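Local coordinates for D-3-phosphoglycerate dehydrogenase-related protein (Vibrio cholerae, PDB 4S1V) that probably oxidises 3-phospho-D-glycerate to 3-phosphooxypyruvate with NAD, as expected of a D-isomer-specific 2-hydroxyacid dehydrogenase, at residues K202-S207 and A227-S232; P172-G177 and Q191-K196; A116-L121 and R143-R148; S250-N255 and L280-C285; P106-W111 and A163-V168. All blocks are in the same frame, centred on the assembly; numbering follows the deposited sequence.

Interaction 1: K202-S207 and A227-S232; sequences KADVLS and AMKPDS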
# COMPACT_ATOMS: atom_id res chain seq x y z
N LYS C 202 -10.98 -24.70 18.96
CA LYS C 202 -9.59 -25.07 19.25
C LYS C 202 -8.62 -25.01 18.07
O LYS C 202 -7.41 -24.94 18.26
CB LYS C 202 -9.53 -26.45 19.91
CG LYS C 202 -10.26 -26.53 21.25
CD LYS C 202 -10.02 -27.85 21.96
CE LYS C 202 -10.69 -27.84 23.33
NZ LYS C 202 -10.15 -28.89 24.25
N ALA C 203 -9.14 -25.03 16.84
CA ALA C 203 -8.25 -25.06 15.68
C ALA C 203 -7.59 -23.71 15.46
O ALA C 203 -8.27 -22.69 15.49
CB ALA C 203 -9.00 -25.50 14.44
N ASP C 204 -6.27 -23.69 15.29
CA ASP C 204 -5.57 -22.47 14.87
C ASP C 204 -5.64 -22.32 13.36
O ASP C 204 -5.87 -21.22 12.84
CB ASP C 204 -4.11 -22.50 15.33
CG ASP C 204 -3.98 -22.44 16.83
OD1 ASP C 204 -4.47 -21.46 17.41
OD2 ASP C 204 -3.39 -23.37 17.43
N VAL C 205 -5.41 -23.43 12.66
CA VAL C 205 -5.58 -23.50 11.22
C VAL C 205 -6.64 -24.57 10.99
O VAL C 205 -6.50 -25.71 11.45
CB VAL C 205 -4.26 -23.87 10.51
CG1 VAL C 205 -4.49 -24.05 9.01
CG2 VAL C 205 -3.20 -22.81 10.78
N LEU C 206 -7.71 -24.20 10.29
CA LEU C 206 -8.82 -25.11 10.06
C LEU C 206 -9.04 -25.32 8.56
O LEU C 206 -9.32 -24.36 7.83
CB LEU C 206 -10.08 -24.54 10.71
CG LEU C 206 -11.31 -25.43 10.89
CD1 LEU C 206 -12.17 -24.87 12.02
CD2 LEU C 206 -12.13 -25.52 9.61
N SER C 207 -8.92 -26.57 8.11
CA SER C 207 -9.00 -26.90 6.69
C SER C 207 -10.14 -27.87 6.38
O SER C 207 -10.28 -28.91 7.04
CB SER C 207 -7.67 -27.46 6.19
OG SER C 207 -7.58 -27.39 4.78
N ALA C 227 -17.14 -18.62 16.07
CA ALA C 227 -16.62 -19.31 17.24
C ALA C 227 -15.13 -19.60 17.14
O ALA C 227 -14.55 -20.21 18.03
CB ALA C 227 -17.40 -20.61 17.48
N MET C 228 -14.50 -19.15 16.05
CA MET C 228 -13.07 -19.43 15.82
C MET C 228 -12.19 -18.42 16.57
O MET C 228 -12.66 -17.34 16.94
CB MET C 228 -12.74 -19.44 14.32
CG MET C 228 -13.23 -20.68 13.59
SD MET C 228 -12.96 -20.71 11.80
CE MET C 228 -11.18 -20.97 11.75
N LYS C 229 -10.93 -18.79 16.80
CA LYS C 229 -9.95 -17.88 17.40
C LYS C 229 -9.78 -16.58 16.59
O LYS C 229 -9.87 -16.60 15.35
CB LYS C 229 -8.60 -18.58 17.56
CG LYS C 229 -8.57 -19.65 18.64
CD LYS C 229 -7.21 -20.32 18.67
CE LYS C 229 -7.14 -21.41 19.73
NZ LYS C 229 -5.86 -22.16 19.63
N PRO C 230 -9.55 -15.45 17.28
CA PRO C 230 -9.43 -14.14 16.59
C PRO C 230 -8.20 -13.98 15.68
O PRO C 230 -8.14 -13.02 14.89
CB PRO C 230 -9.38 -13.13 17.74
CG PRO C 230 -8.91 -13.93 18.92
CD PRO C 230 -9.47 -15.31 18.74
N ASP C 231 -7.24 -14.90 15.79
CA ASP C 231 -6.07 -14.93 14.91
C ASP C 231 -5.98 -16.25 14.12
O ASP C 231 -4.90 -16.67 13.72
CB ASP C 231 -4.78 -14.70 15.71
CG ASP C 231 -4.53 -15.80 16.76
OD1 ASP C 231 -5.43 -16.63 17.00
OD2 ASP C 231 -3.43 -15.82 17.35
N SER C 232 -7.13 -16.91 13.93
CA SER C 232 -7.16 -18.21 13.25
C SER C 232 -7.05 -18.07 11.73
O SER C 232 -7.24 -16.98 11.17
CB SER C 232 -8.42 -18.99 13.63
OG SER C 232 -9.60 -18.29 13.24
O HOH W 1 -5.80 -24.75 20.49
O HOH W 2 -10.35 -21.40 15.63
O HOH W 3 -4.84 -19.01 15.93

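Interaction 2: P172-G177 and Q191-K196; sequences PILVWG and QAAADK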
# COMPACT_ATOMS: atom_id res chain seq x y z
N PRO C 172 0.00 -30.03 16.32
CA PRO C 172 -1.01 -30.98 16.80
C PRO C 172 -2.10 -31.16 15.73
O PRO C 172 -2.45 -30.20 15.03
CB PRO C 172 -1.60 -30.30 18.04
CG PRO C 172 -0.56 -29.34 18.50
CD PRO C 172 0.22 -28.92 17.27
N ILE C 173 -2.62 -32.37 15.59
CA ILE C 173 -3.67 -32.62 14.61
C ILE C 173 -4.98 -32.91 15.32
O ILE C 173 -5.05 -33.81 16.16
CB ILE C 173 -3.29 -33.78 13.65
CG1 ILE C 173 -1.89 -33.57 13.07
CG2 ILE C 173 -4.34 -33.93 12.54
CD1 ILE C 173 -1.73 -32.34 12.18
N LEU C 174 -6.00 -32.10 15.01
CA LEU C 174 -7.35 -32.27 15.56
C LEU C 174 -8.31 -32.54 14.41
O LEU C 174 -8.35 -31.78 13.42
CB LEU C 174 -7.78 -31.03 16.33
CG LEU C 174 -9.13 -31.07 17.05
CD1 LEU C 174 -9.12 -32.03 18.24
CD2 LEU C 174 -9.54 -29.67 17.50
N VAL C 175 -9.09 -33.62 14.52
CA VAL C 175 -9.91 -34.08 13.40
C VAL C 175 -11.40 -34.05 13.73
O VAL C 175 -11.82 -34.47 14.81
CB VAL C 175 -9.47 -35.47 12.92
CG1 VAL C 175 -10.38 -36.00 11.83
CG2 VAL C 175 -8.02 -35.44 12.44
N TRP C 176 -12.18 -33.53 12.79
CA TRP C 176 -13.64 -33.59 12.86
C TRP C 176 -14.21 -34.17 11.60
O TRP C 176 -13.58 -34.13 10.53
CB TRP C 176 -14.22 -32.20 13.16
CG TRP C 176 -15.72 -32.22 13.30
CD1 TRP C 176 -16.66 -31.57 12.50
CD2 TRP C 176 -16.52 -33.00 14.26
NE1 TRP C 176 -17.94 -31.85 12.91
CE2 TRP C 176 -17.93 -32.71 13.96
CE3 TRP C 176 -16.21 -33.86 15.32
CZ2 TRP C 176 -18.97 -33.26 14.70
CZ3 TRP C 176 -17.27 -34.42 16.05
CH2 TRP C 176 -18.61 -34.13 15.75
N GLY C 177 -15.39 -34.77 11.71
CA GLY C 177 -16.13 -35.25 10.54
C GLY C 177 -16.93 -36.49 10.87
O GLY C 177 -17.37 -36.68 12.01
N GLN C 191 -5.75 -36.39 17.23
CA GLN C 191 -6.89 -36.18 18.11
C GLN C 191 -8.19 -36.19 17.32
O GLN C 191 -8.22 -35.76 16.16
CB GLN C 191 -6.77 -34.86 18.88
CG GLN C 191 -5.46 -34.67 19.61
CD GLN C 191 -5.36 -33.30 20.25
OE1 GLN C 191 -6.11 -32.98 21.17
NE2 GLN C 191 -4.43 -32.48 19.77
N ALA C 192 -9.25 -36.69 17.94
CA ALA C 192 -10.61 -36.51 17.45
C ALA C 192 -11.30 -35.46 18.32
O ALA C 192 -11.30 -35.57 19.55
CB ALA C 192 -11.38 -37.81 17.48
N ALA C 193 -11.88 -34.45 17.67
CA ALA C 193 -12.67 -33.44 18.37
C ALA C 193 -13.92 -34.09 18.96
O ALA C 193 -14.53 -34.96 18.33
CB ALA C 193 -13.05 -32.31 17.42
N ALA C 194 -14.29 -33.66 20.17
CA ALA C 194 -15.47 -34.15 20.87
C ALA C 194 -16.74 -33.82 20.10
O ALA C 194 -17.66 -34.64 20.02
CB ALA C 194 -15.53 -33.56 22.28
N ASP C 195 -16.80 -32.60 19.57
CA ASP C 195 -17.89 -32.15 18.70
C ASP C 195 -17.41 -31.01 17.80
O ASP C 195 -16.26 -30.56 17.90
CB ASP C 195 -19.14 -31.76 19.50
CG ASP C 195 -18.86 -30.72 20.58
OD1 ASP C 195 -18.06 -29.78 20.34
OD2 ASP C 195 -19.47 -30.82 21.66
N LYS C 196 -18.31 -30.54 16.93
CA LYS C 196 -18.03 -29.45 15.99
C LYS C 196 -17.66 -28.17 16.73
O LYS C 196 -16.74 -27.45 16.33
CB LYS C 196 -19.22 -29.23 15.04
CG LYS C 196 -19.00 -28.15 13.99
CD LYS C 196 -20.16 -28.00 13.01
CE LYS C 196 -21.37 -27.32 13.63
NZ LYS C 196 -22.22 -26.69 12.58

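Interaction 3: A116-L121 and R143-R148; sequences AASRHL and RTLSGR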
# COMPACT_ATOMS: atom_id res chain seq x y z
N ALA C 116 1.69 -19.83 2.41
CA ALA C 116 1.66 -18.49 1.82
C ALA C 116 0.84 -17.51 2.66
O ALA C 116 1.26 -16.37 2.91
CB ALA C 116 1.12 -18.53 0.40
N ALA C 117 -0.34 -17.95 3.08
CA ALA C 117 -1.23 -17.16 3.92
C ALA C 117 -0.56 -16.84 5.26
O ALA C 117 -0.59 -15.70 5.72
CB ALA C 117 -2.54 -17.89 4.13
N SER C 118 0.04 -17.86 5.86
CA SER C 118 0.68 -17.71 7.17
C SER C 118 1.79 -16.68 7.12
O SER C 118 1.97 -15.92 8.06
CB SER C 118 1.25 -19.04 7.66
OG SER C 118 0.20 -19.95 7.96
N ARG C 119 2.53 -16.64 6.02
CA ARG C 119 3.70 -15.77 5.97
C ARG C 119 3.51 -14.50 5.15
O ARG C 119 4.46 -13.75 4.95
CB ARG C 119 4.95 -16.56 5.54
CG ARG C 119 5.31 -17.72 6.47
CD ARG C 119 5.78 -17.27 7.86
NE ARG C 119 7.10 -16.63 7.81
CZ ARG C 119 8.26 -17.25 8.04
NH1 ARG C 119 8.30 -18.54 8.37
NH2 ARG C 119 9.39 -16.56 7.96
N HIS C 120 2.26 -14.25 4.72
CA HIS C 120 1.90 -13.10 3.88
C HIS C 120 2.73 -13.00 2.64
O HIS C 120 3.08 -11.91 2.19
CB HIS C 120 1.97 -11.79 4.66
CG HIS C 120 1.10 -11.78 5.89
ND1 HIS C 120 -0.22 -11.98 5.85
CD2 HIS C 120 1.43 -11.59 7.24
CE1 HIS C 120 -0.73 -11.91 7.10
NE2 HIS C 120 0.29 -11.67 7.94
N LEU C 121 3.03 -14.16 2.06
CA LEU C 121 3.99 -14.24 0.98
C LEU C 121 3.61 -13.42 -0.29
O LEU C 121 4.47 -12.70 -0.81
CB LEU C 121 4.28 -15.70 0.65
CG LEU C 121 5.50 -15.98 -0.21
CD1 LEU C 121 6.78 -15.49 0.48
CD2 LEU C 121 5.56 -17.46 -0.55
N ARG C 143 3.44 -15.85 10.63
CA ARG C 143 3.48 -16.77 11.77
C ARG C 143 3.89 -18.18 11.35
O ARG C 143 3.50 -18.64 10.27
CB ARG C 143 2.11 -16.83 12.46
CG ARG C 143 1.73 -15.57 13.21
CD ARG C 143 0.23 -15.50 13.46
NE ARG C 143 -0.20 -16.48 14.45
CZ ARG C 143 -0.59 -16.19 15.69
NH1 ARG C 143 -0.62 -14.93 16.11
NH2 ARG C 143 -0.95 -17.16 16.51
N THR C 144 4.66 -18.85 12.20
CA THR C 144 5.02 -20.24 11.96
C THR C 144 3.82 -21.15 12.21
O THR C 144 2.90 -20.81 12.98
CB THR C 144 6.21 -20.70 12.84
OG1 THR C 144 5.92 -20.44 14.22
CG2 THR C 144 7.48 -19.99 12.46
N LEU C 145 3.83 -22.31 11.57
CA LEU C 145 2.80 -23.32 11.80
C LEU C 145 3.12 -24.18 13.02
O LEU C 145 2.22 -24.64 13.72
CB LEU C 145 2.61 -24.19 10.57
CG LEU C 145 2.12 -23.51 9.29
CD1 LEU C 145 2.28 -24.47 8.12
CD2 LEU C 145 0.67 -23.06 9.42
N SER C 146 4.42 -24.39 13.25
CA SER C 146 4.94 -25.18 14.37
C SER C 146 4.30 -24.76 15.68
O SER C 146 4.35 -23.59 16.04
CB SER C 146 6.46 -25.01 14.46
OG SER C 146 7.00 -25.83 15.48
N GLY C 147 3.68 -25.72 16.37
CA GLY C 147 2.98 -25.43 17.64
C GLY C 147 1.49 -25.15 17.51
O GLY C 147 0.73 -25.41 18.44
N ARG C 148 1.07 -24.62 16.36
CA ARG C 148 -0.34 -24.31 16.12
C ARG C 148 -1.16 -25.57 15.84
O ARG C 148 -0.69 -26.48 15.15
CB ARG C 148 -0.49 -23.28 14.98
CG ARG C 148 -0.01 -21.87 15.32
CD ARG C 148 -0.24 -20.87 14.19
NE ARG C 148 -1.61 -20.35 14.17
CZ ARG C 148 -2.04 -19.36 13.38
NH1 ARG C 148 -1.23 -18.76 12.52
NH2 ARG C 148 -3.31 -18.98 13.46
O HOH W 4 6.00 -20.19 8.59

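Interaction 4: S250-N255 and L280-C285; sequences SVMQAN and LPNVLC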
# COMPACT_ATOMS: atom_id res chain seq x y z
N SER C 250 -18.53 -12.04 5.04
CA SER C 250 -19.04 -11.19 6.12
C SER C 250 -18.10 -11.22 7.33
O SER C 250 -17.79 -10.17 7.89
CB SER C 250 -20.46 -11.61 6.50
OG SER C 250 -20.99 -10.73 7.49
N VAL C 251 -17.63 -12.42 7.68
CA VAL C 251 -16.78 -12.62 8.88
C VAL C 251 -15.35 -12.10 8.69
O VAL C 251 -14.81 -11.43 9.57
CB VAL C 251 -16.77 -14.11 9.30
CG1 VAL C 251 -15.70 -14.37 10.36
CG2 VAL C 251 -18.13 -14.53 9.84
N MET C 252 -14.75 -12.38 7.54
CA MET C 252 -13.40 -11.90 7.26
C MET C 252 -13.33 -10.37 7.16
O MET C 252 -12.38 -9.74 7.65
CB MET C 252 -12.84 -12.56 6.00
CG MET C 252 -12.63 -14.06 6.15
SD MET C 252 -11.58 -14.48 7.56
CE MET C 252 -12.53 -15.82 8.27
N GLN C 253 -14.34 -9.77 6.54
CA GLN C 253 -14.40 -8.31 6.43
C GLN C 253 -14.47 -7.69 7.82
O GLN C 253 -13.80 -6.70 8.09
CB GLN C 253 -15.59 -7.87 5.56
CG GLN C 253 -16.32 -6.62 6.05
CD GLN C 253 -15.59 -5.35 5.71
OE1 GLN C 253 -15.67 -4.35 6.44
NE2 GLN C 253 -14.87 -5.38 4.60
N ALA C 254 -15.26 -8.30 8.70
CA ALA C 254 -15.45 -7.81 10.07
C ALA C 254 -14.22 -7.99 10.99
O ALA C 254 -14.10 -7.31 12.02
CB ALA C 254 -16.67 -8.48 10.69
N ASN C 255 -13.33 -8.90 10.62
CA ASN C 255 -12.22 -9.28 11.50
C ASN C 255 -10.87 -9.32 10.78
O ASN C 255 -10.41 -10.40 10.41
CB ASN C 255 -12.53 -10.62 12.17
CG ASN C 255 -13.79 -10.56 13.01
OD1 ASN C 255 -13.76 -10.16 14.17
ND2 ASN C 255 -14.92 -10.94 12.42
N LEU C 280 -10.50 -8.46 -0.05
CA LEU C 280 -10.03 -8.45 1.34
C LEU C 280 -8.55 -8.80 1.44
O LEU C 280 -8.14 -9.86 0.97
CB LEU C 280 -10.86 -9.39 2.22
CG LEU C 280 -12.34 -9.10 2.42
CD1 LEU C 280 -12.96 -10.18 3.29
CD2 LEU C 280 -12.58 -7.73 3.06
N PRO C 281 -7.74 -7.90 2.03
CA PRO C 281 -6.32 -8.22 2.21
C PRO C 281 -6.08 -9.46 3.08
O PRO C 281 -5.05 -10.12 2.90
CB PRO C 281 -5.76 -6.97 2.91
CG PRO C 281 -6.95 -6.27 3.49
CD PRO C 281 -8.06 -6.55 2.53
N ASN C 282 -7.01 -9.77 3.98
CA ASN C 282 -6.86 -10.91 4.88
C ASN C 282 -7.37 -12.26 4.35
O ASN C 282 -7.41 -13.25 5.08
CB ASN C 282 -7.46 -10.61 6.27
CG ASN C 282 -8.96 -10.36 6.23
OD1 ASN C 282 -9.52 -9.97 5.21
ND2 ASN C 282 -9.63 -10.58 7.37
N VAL C 283 -7.76 -12.30 3.08
CA VAL C 283 -8.14 -13.57 2.43
C VAL C 283 -7.22 -13.83 1.23
O VAL C 283 -7.15 -13.02 0.30
CB VAL C 283 -9.62 -13.58 1.97
CG1 VAL C 283 -9.95 -14.88 1.24
CG2 VAL C 283 -10.55 -13.39 3.16
N LEU C 284 -6.52 -14.95 1.27
CA LEU C 284 -5.74 -15.38 0.13
C LEU C 284 -6.69 -16.11 -0.82
O LEU C 284 -7.38 -17.05 -0.43
CB LEU C 284 -4.58 -16.28 0.58
CG LEU C 284 -3.55 -16.73 -0.48
CD1 LEU C 284 -2.19 -16.97 0.15
CD2 LEU C 284 -4.00 -17.96 -1.25
N CYS C 285 -6.75 -15.64 -2.07
CA CYS C 285 -7.64 -16.20 -3.08
C CYS C 285 -6.84 -16.78 -4.25
O CYS C 285 -6.11 -16.05 -4.94
CB CYS C 285 -8.60 -15.13 -3.62
SG CYS C 285 -9.75 -14.41 -2.42

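Interaction 5: P106-W111 and A163-V168; sequences PAELCW and AQFGHV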
# COMPACT_ATOMS: atom_id res chain seq x y z
N PRO C 106 -3.62 -31.56 -5.25
CA PRO C 106 -4.50 -30.81 -4.35
C PRO C 106 -3.95 -30.69 -2.93
O PRO C 106 -4.00 -29.62 -2.35
CB PRO C 106 -5.81 -31.61 -4.35
CG PRO C 106 -5.66 -32.70 -5.34
CD PRO C 106 -4.38 -32.52 -6.09
N ALA C 107 -3.43 -31.79 -2.39
CA ALA C 107 -2.87 -31.76 -1.04
C ALA C 107 -1.71 -30.77 -0.96
O ALA C 107 -1.70 -29.91 -0.07
CB ALA C 107 -2.43 -33.15 -0.61
N GLU C 108 -0.76 -30.90 -1.88
CA GLU C 108 0.41 -30.00 -1.95
C GLU C 108 -0.00 -28.53 -2.14
O GLU C 108 0.59 -27.64 -1.52
CB GLU C 108 1.38 -30.44 -3.07
CG GLU C 108 2.08 -31.77 -2.82
CD GLU C 108 3.30 -32.01 -3.72
OE1 GLU C 108 3.79 -31.05 -4.36
OE2 GLU C 108 3.79 -33.18 -3.77
N LEU C 109 -1.02 -28.28 -2.97
CA LEU C 109 -1.51 -26.92 -3.20
C LEU C 109 -2.16 -26.32 -1.95
O LEU C 109 -1.90 -25.17 -1.60
CB LEU C 109 -2.48 -26.88 -4.40
CG LEU C 109 -3.05 -25.55 -4.94
CD1 LEU C 109 -4.21 -25.05 -4.08
CD2 LEU C 109 -1.99 -24.48 -5.12
N CYS C 110 -2.98 -27.12 -1.26
CA CYS C 110 -3.59 -26.71 -0.00
C CYS C 110 -2.49 -26.26 0.96
O CYS C 110 -2.61 -25.23 1.61
CB CYS C 110 -4.41 -27.84 0.61
SG CYS C 110 -5.22 -27.39 2.16
N TRP C 111 -1.41 -27.04 1.04
CA TRP C 111 -0.32 -26.70 1.93
C TRP C 111 0.37 -25.43 1.53
O TRP C 111 0.75 -24.62 2.39
CB TRP C 111 0.69 -27.84 2.03
CG TRP C 111 1.38 -27.79 3.37
CD1 TRP C 111 2.71 -27.50 3.63
CD2 TRP C 111 0.75 -27.95 4.68
NE1 TRP C 111 2.95 -27.51 4.99
CE2 TRP C 111 1.81 -27.77 5.67
CE3 TRP C 111 -0.55 -28.25 5.12
CZ2 TRP C 111 1.57 -27.88 7.03
CZ3 TRP C 111 -0.77 -28.35 6.50
CH2 TRP C 111 0.26 -28.17 7.43
N ALA C 163 -2.74 -33.79 7.15
CA ALA C 163 -2.35 -34.20 8.50
C ALA C 163 -0.88 -34.58 8.60
O ALA C 163 -0.20 -34.15 9.52
CB ALA C 163 -3.22 -35.35 8.98
N GLN C 164 -0.39 -35.36 7.64
CA GLN C 164 1.02 -35.74 7.62
C GLN C 164 1.91 -34.52 7.46
O GLN C 164 2.98 -34.44 8.07
CB GLN C 164 1.32 -36.75 6.51
CG GLN C 164 0.78 -38.15 6.79
CD GLN C 164 0.77 -39.05 5.58
OE1 GLN C 164 0.72 -38.59 4.43
NE2 GLN C 164 0.82 -40.36 5.83
N PHE C 165 1.45 -33.55 6.65
CA PHE C 165 2.17 -32.29 6.48
C PHE C 165 2.23 -31.54 7.81
O PHE C 165 3.30 -31.16 8.25
CB PHE C 165 1.56 -31.40 5.37
CG PHE C 165 1.57 -32.02 3.97
CD1 PHE C 165 2.50 -33.02 3.62
CD2 PHE C 165 0.68 -31.57 3.00
CE1 PHE C 165 2.51 -33.57 2.34
CE2 PHE C 165 0.68 -32.12 1.71
CZ PHE C 165 1.60 -33.12 1.38
N GLY C 166 1.07 -31.32 8.44
CA GLY C 166 1.03 -30.60 9.72
C GLY C 166 1.93 -31.25 10.76
O GLY C 166 2.67 -30.59 11.47
N HIS C 167 1.87 -32.58 10.81
CA HIS C 167 2.64 -33.33 11.79
C HIS C 167 4.12 -33.09 11.65
O HIS C 167 4.79 -32.79 12.63
CB HIS C 167 2.30 -34.82 11.70
CG HIS C 167 3.07 -35.67 12.67
ND1 HIS C 167 2.85 -35.64 13.99
CD2 HIS C 167 4.09 -36.60 12.46
CE1 HIS C 167 3.69 -36.50 14.60
NE2 HIS C 167 4.45 -37.09 13.66
N VAL C 168 4.66 -33.17 10.43
CA VAL C 168 6.10 -32.96 10.22
C VAL C 168 6.49 -31.49 10.45
O VAL C 168 7.64 -31.19 10.80
CB VAL C 168 6.57 -33.48 8.84
CG1 VAL C 168 5.88 -32.76 7.69
CG2 VAL C 168 8.08 -33.37 8.71

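Interaction 1: K202-S207 and A227-S232
The ammonium nitrogen K229 NZ is gripped by three oxygens. The carboxylate oxygen D204 OD1 takes it in a salt bridge of 2.7 Å, a bridging water accepts from it, and K202 O adds a weak bond at 3.5 Å. Within the Rossmann fold of the NAD-binding domain, the contact lies where strand 205-208 begins, against the loop that leads from helix 222-226 into the neighbouring parallel strand 233-236. The lysine enters the carboxylate from above, with NZ 40° out of the plane of the D204 group. K229 carries CG anti to its own carbonyl carbon (chi1 -71°), and its extended chain crosses the aspartate obliquely. D204 OD2 is held separately by the backbone nitrogen of T149, so both carboxylate oxygens have partners and the group is fixed in rotation. The same K202 O receives a bond from the water on K229 NZ, which closes a small polar ring. Another water accepts from K229 N at 2.9 Å; its approach to A203 O is too short to be trusted. On the buried side, M228 bends at chi3 so that CE packs 3.9 Å from L206 CB. D231 OD2 pairs with R143, tying this turn to a second loop. K229 to S232 form a type I beta turn, in which K229 O accepts from both S232 N and S232 OG. The hydroxyl bond is 2.7 Å, lies in the carbonyl plane on a lone pair, and has a C=O...OG angle of 141°.

Interaction 2: P172-G177 and Q191-K196
With CG anti to the backbone N in both W176 (chi1 -178°) and L174 (chi1 -176°), the side chains of these two strand residues come to lie against segment 191-196: W176 against D195 and K196, L174 against Q191 and A193. The indole of W176 is covered on one face by the start of helix 196-202. K196 CA sits 4.0 Å from the centroid of the five-membered ring and 17° off its normal, a CH-pi contact, and K196 CB is 3.6 Å from W176 NE1. Further along the same ring, W176 CZ3 approaches D195 CA at 3.5 Å, while A193 O lies near the ring plane at its edge. L174 works mainly through its CD1 methyl, which touches Q191 CB at 3.7 Å and A193 CB at 4.0 Å. The backbones form a parallel beta pairing, L174 with Q191 and V175 with A192. Its bonds are Q191 N to I173 O (2.9 Å), V175 N to Q191 O (2.8 Å) and A193 N to V175 O (2.9 Å). The polar ends are committed elsewhere: D195 OD1 caps helix 196-202 through E198 N, and K196 NZ forms a salt bridge with D224. This is a beta-alpha-beta unit of the Rossmann domain, strand 173-176, helix 179-188 and strand 191-192, with the last strand at the outer edge of the sheet. A192 packs against helix 179-188, L174 and A193 against F199 of helix 196-202, and the far side of strand 173-176 bonds to strand 150-153.

Interaction 3: A116-L121 and R143-R148
S118 and R119, at the end of helix 104-119, both meet R143 O: S118 CB at 3.5 Å and R119 CD at 3.6 Å. A bend at chi2 (-68°) puts R119 CD there, and a second at chi3 turns NE. A water in the guanidinium plane accepts from R119 NH1 at 2.8 Å and donates weakly to R143 O. NH1 also donates to A105 O of the second subunit, and NH2 to G290 O of that subunit. S118 OG, bonded to I114 O one turn back, meets L145 CD2 at 3.5 Å. The single direct bond across the contact is R143 N to S118 O (3.0 Å, 152° at the hydrogen), with the donor lying above the carbonyl plane. The side chain of R143 itself reaches away to a salt bridge with D231, in the loop before strand 233-236. H120 follows with positive phi (54°), and the helix closes in a Schellman motif, here joined to the loop before strand 150-153 at a subunit interface of the NAD-binding domain.

Interaction 4: S250-N255 and L280-C285
In the Rossmann domain, helix 247-254 links strands 233-236 and 259-262, and its last turn leans on the turn that enters edge strand 283-285. The backbone oxygen of M252 and the amide of N282 make the polar part of that contact; the M252 side chain, L280 and V283 make the apolar part. M252 CB touches L280 CD1 at 3.6 Å, while its CG meets V283 CG2 at 3.7 Å, the side chains of M252 and V283 crossing at about a right angle. L280 also reaches Q253, presenting CD1 to the backbone Q253 N (3.6 Å) and CD2 to the amide Q253 NE2 (3.6 Å). That amide nitrogen has its polar partner in N12 of the third subunit, so the leucine packs beside a subunit contact. The turn itself is a type I beta turn from L280 to V283. At its third position N282 has CG between the backbone N and the carbonyl carbon (chi1 63°); its amide meets the end of the helix, and ND2 also donates to R258 O in the loop before strand 259-262. N282 ND2 gives M252 O a bond of 2.9 Å, 167° at the hydrogen. M252 O is doubly held, since N255 N of the closing helix turn reaches it at 3.2 Å from the face opposite N282 ND2.

Interaction 5: P106-W111 and A163-V168
The short helical segments 106-111 and 163-168 pass at 10.8 Å between axes with a crossing angle of -43°, and their nearest CA atoms, of W111 and F165, are 7.6 Å apart. The gap between them is bridged by those two side chains, which slide past each other in opposite directions. F165 CB stands over the centre of the W111 six-membered ring, 3.6 Å from its centroid and 11° off the normal, which is a CH-pi contact. CG of F165 is anti to its carbonyl carbon (chi1 -62°), and the phenyl runs back past W111 CB and CG and reaches A107, the rings meeting obliquely with the five-membered ring and phenyl centroids 5.2 Å apart. There F165 CE2 is 4.0 Å from A107 CB and 3.7 Å from A107 O, which lies near the phenyl plane at its edge. Helix 157-168 follows strand 150-153 of the Rossmann sheet, and helix 104-119 packs beside it at the subunit interface. F165 is stacked on F169 of the second subunit, and the E108 carboxylate accepts from L145 N and S146 N of that subunit. At the far end of the indole, W111 CH2 rests on the helix backbone, 3.4 Å from both G166 N and G166 CA.

Overall arrangement
Read from the N terminus, interaction 5 opens first, joining 106-111 to 163-168 and closing the longest loop. Interaction 3 lies wholly within that loop, both drawing on helix 104-119, where L145 packs against W111. Interactions 2, 1 and 4 then follow in series without crossing. Interaction 2 joins strand 173-176 to the edge strand 191-192, interaction 1 anchors the start of strand 205-208, and interaction 4 sets helix 247-254 on the turn entering the opposite edge strand, 283-285, so the three span one seven-stranded parallel sheet. Side-chain links bind neighbours: D231 to R143 between interactions 1 and 3, I173 against helix 157-168 between 2 and 5, and L284 against A116 between 4 and 3.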